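Local coordinates for cell division protein FtsZ 1 (Methanocaldococcus jannaschii, PDB 2VAP) that probably assembles, in a strictly GTP-dependent manner, into the contractile ring formed at the future division site, binding GTP and acting as a GTPase, at residues Asn172-Leu177 / Ile344-Thr349. Residues are numbered along the deposited sequence; the frame is centred on the assembly and turned at random.
Sequences NAMEGL and IEFTDT
Met174 reaches from helix 167-181 to the hairpin backbone, its CG methylene in close van der Waals contact with the carbonyl oxygen of Thr347 at 3.2 Å. Thr347 OG1 makes a hydrogen bond to Gly350 O, across the turn of the hairpin. The Met174 chain is bent at chi2 and chi3, and chi3 (-64°) sets the methyl CE 3.4 Å from Thr347 O. The same CE lies 3.9 Å from Phe346 CA and approaches the ring obliquely, 4.0 Å from Phe346 CG. Three residues on, Leu177 packs its branch end against the Phe346 ring. Its CG, anti to the backbone N, comes within 3.7 Å of Phe346 CE2. CD2 sits over one face, 4.0 Å from the ring centroid and 28° off the normal, a CH-pi contact; the two side chains cross at about a right angle. Lys181 of the same helix adds a cation-pi contact to this ring. An alanine in place of Phe346 would probably leave Leu177 CD2 without its aromatic face and deprive Lys181 of its cation-pi partner. The contact is plain helix-on-hairpin packing, the axes of 172-177 and 344-347 coming within 8.8 Å at 123°: the C-terminal antiparallel hairpin 344-353 lies against helix 167-181 of the Rossmann-like GTPase domain of the tubulin/FtsZ fold.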
loop_
_atom_site.group_PDB
_atom_site.type_symbol
_atom_site.label_atom_id
_atom_site.label_comp_id
_atom_site.label_asym_id
_atom_site.label_seq_id
_atom_site.Cartn_x
_atom_site.Cartn_y
_atom_site.Cartn_z
ATOM N N ASN A 172 14.846 14.530 1.240
ATOM C CA ASN A 172 14.548 13.970 -0.079
ATOM C C ASN A 172 13.213 13.225 -0.100
ATOM O O ASN A 172 12.412 13.404 -1.018
ATOM C CB ASN A 172 15.686 13.059 -0.557
ATOM C CG ASN A 172 16.919 13.836 -1.011
ATOM O OD1 ASN A 172 17.997 13.263 -1.168
ATOM N ND2 ASN A 172 16.763 15.139 -1.229
ATOM N N ALA A 173 12.977 12.408 0.926
ATOM C CA ALA A 173 11.731 11.649 1.061
ATOM C C ALA A 173 10.500 12.551 1.119
ATOM O O ALA A 173 9.487 12.271 0.476
ATOM C CB ALA A 173 11.784 10.761 2.293
ATOM N N MET A 174 10.601 13.631 1.892
ATOM C CA MET A 174 9.484 14.553 2.089
ATOM C C MET A 174 9.193 15.397 0.852
ATOM O O MET A 174 8.040 15.750 0.596
ATOM C CB MET A 174 9.725 15.443 3.312
ATOM C CG MET A 174 9.621 14.709 4.648
ATOM S SD MET A 174 8.048 13.852 4.904
ATOM C CE MET A 174 6.892 15.223 4.930
ATOM N N GLU A 175 10.238 15.711 0.087
ATOM C CA GLU A 175 10.073 16.383 -1.202
ATOM C C GLU A 175 9.378 15.461 -2.201
ATOM O O GLU A 175 8.529 15.904 -2.977
ATOM C CB GLU A 175 11.420 16.864 -1.749
ATOM C CG GLU A 175 11.988 18.079 -1.018
ATOM C CD GLU A 175 13.339 18.533 -1.553
ATOM O OE1 GLU A 175 13.954 17.804 -2.362
ATOM O OE2 GLU A 175 13.790 19.628 -1.155
ATOM N N GLY A 176 9.737 14.178 -2.163
ATOM C CA GLY A 176 9.090 13.155 -2.984
ATOM C C GLY A 176 7.643 12.917 -2.593
ATOM O O GLY A 176 6.795 12.662 -3.451
ATOM N N LEU A 177 7.363 13.002 -1.294
ATOM C CA LEU A 177 6.006 12.849 -0.772
ATOM C C LEU A 177 5.103 13.988 -1.250
ATOM O O LEU A 177 3.925 13.771 -1.547
ATOM C CB LEU A 177 6.027 12.780 0.759
ATOM C CG LEU A 177 4.788 12.266 1.501
ATOM C CD1 LEU A 177 4.555 10.780 1.251
ATOM C CD2 LEU A 177 4.932 12.533 2.991
ATOM N N ILE A 344 -2.183 16.862 9.664
ATOM C CA ILE A 344 -0.763 16.634 9.383
ATOM C C ILE A 344 -0.156 17.785 8.578
ATOM O O ILE A 344 -0.781 18.302 7.649
ATOM C CB ILE A 344 -0.537 15.281 8.632
ATOM C CG1 ILE A 344 -0.875 14.077 9.527
ATOM C CG2 ILE A 344 0.890 15.171 8.076
ATOM C CD1 ILE A 344 0.038 13.883 10.745
ATOM N N GLU A 345 1.060 18.177 8.952
ATOM C CA GLU A 345 1.831 19.169 8.208
ATOM C C GLU A 345 3.107 18.538 7.649
ATOM O O GLU A 345 3.818 17.822 8.358
ATOM C CB GLU A 345 2.171 20.366 9.103
ATOM C CG GLU A 345 2.711 21.584 8.358
ATOM C CD GLU A 345 3.040 22.749 9.278
ATOM O OE1 GLU A 345 3.634 22.521 10.354
ATOM O OE2 GLU A 345 2.709 23.898 8.918
ATOM N N PHE A 346 3.379 18.806 6.374
ATOM C CA PHE A 346 4.580 18.320 5.699
ATOM C C PHE A 346 5.756 19.252 5.987
ATOM O O PHE A 346 5.710 20.436 5.645
ATOM C CB PHE A 346 4.347 18.248 4.183
ATOM C CG PHE A 346 3.547 17.048 3.725
ATOM C CD1 PHE A 346 2.634 16.416 4.567
ATOM C CD2 PHE A 346 3.688 16.576 2.423
ATOM C CE1 PHE A 346 1.896 15.319 4.128
ATOM C CE2 PHE A 346 2.952 15.483 1.973
ATOM C CZ PHE A 346 2.054 14.852 2.827
ATOM N N THR A 347 6.795 18.720 6.627
ATOM C CA THR A 347 8.021 19.484 6.894
ATOM C C THR A 347 9.240 18.754 6.330
ATOM O O THR A 347 9.139 17.596 5.922
ATOM C CB THR A 347 8.243 19.748 8.409
ATOM O OG1 THR A 347 8.580 18.525 9.075
ATOM C CG2 THR A 347 7.005 20.368 9.058
ATOM N N ASP A 348 10.387 19.432 6.317
ATOM C CA ASP A 348 11.638 18.845 5.828
ATOM C C ASP A 348 12.161 17.715 6.717
ATOM O O ASP A 348 12.953 16.883 6.268
ATOM C CB ASP A 348 12.715 19.925 5.669
ATOM C CG ASP A 348 12.445 20.862 4.500
ATOM O OD1 ASP A 348 11.756 20.456 3.539
ATOM O OD2 ASP A 348 12.936 22.010 4.541
ATOM N N THR A 349 11.713 17.690 7.972
ATOM C CA THR A 349 12.156 16.690 8.945
ATOM C C THR A 349 11.125 15.579 9.169
ATOM O O THR A 349 11.316 14.708 10.023
ATOM C CB THR A 349 12.529 17.335 10.303
ATOM O OG1 THR A 349 11.405 18.060 10.817
ATOM C CG2 THR A 349 13.717 18.279 10.147
#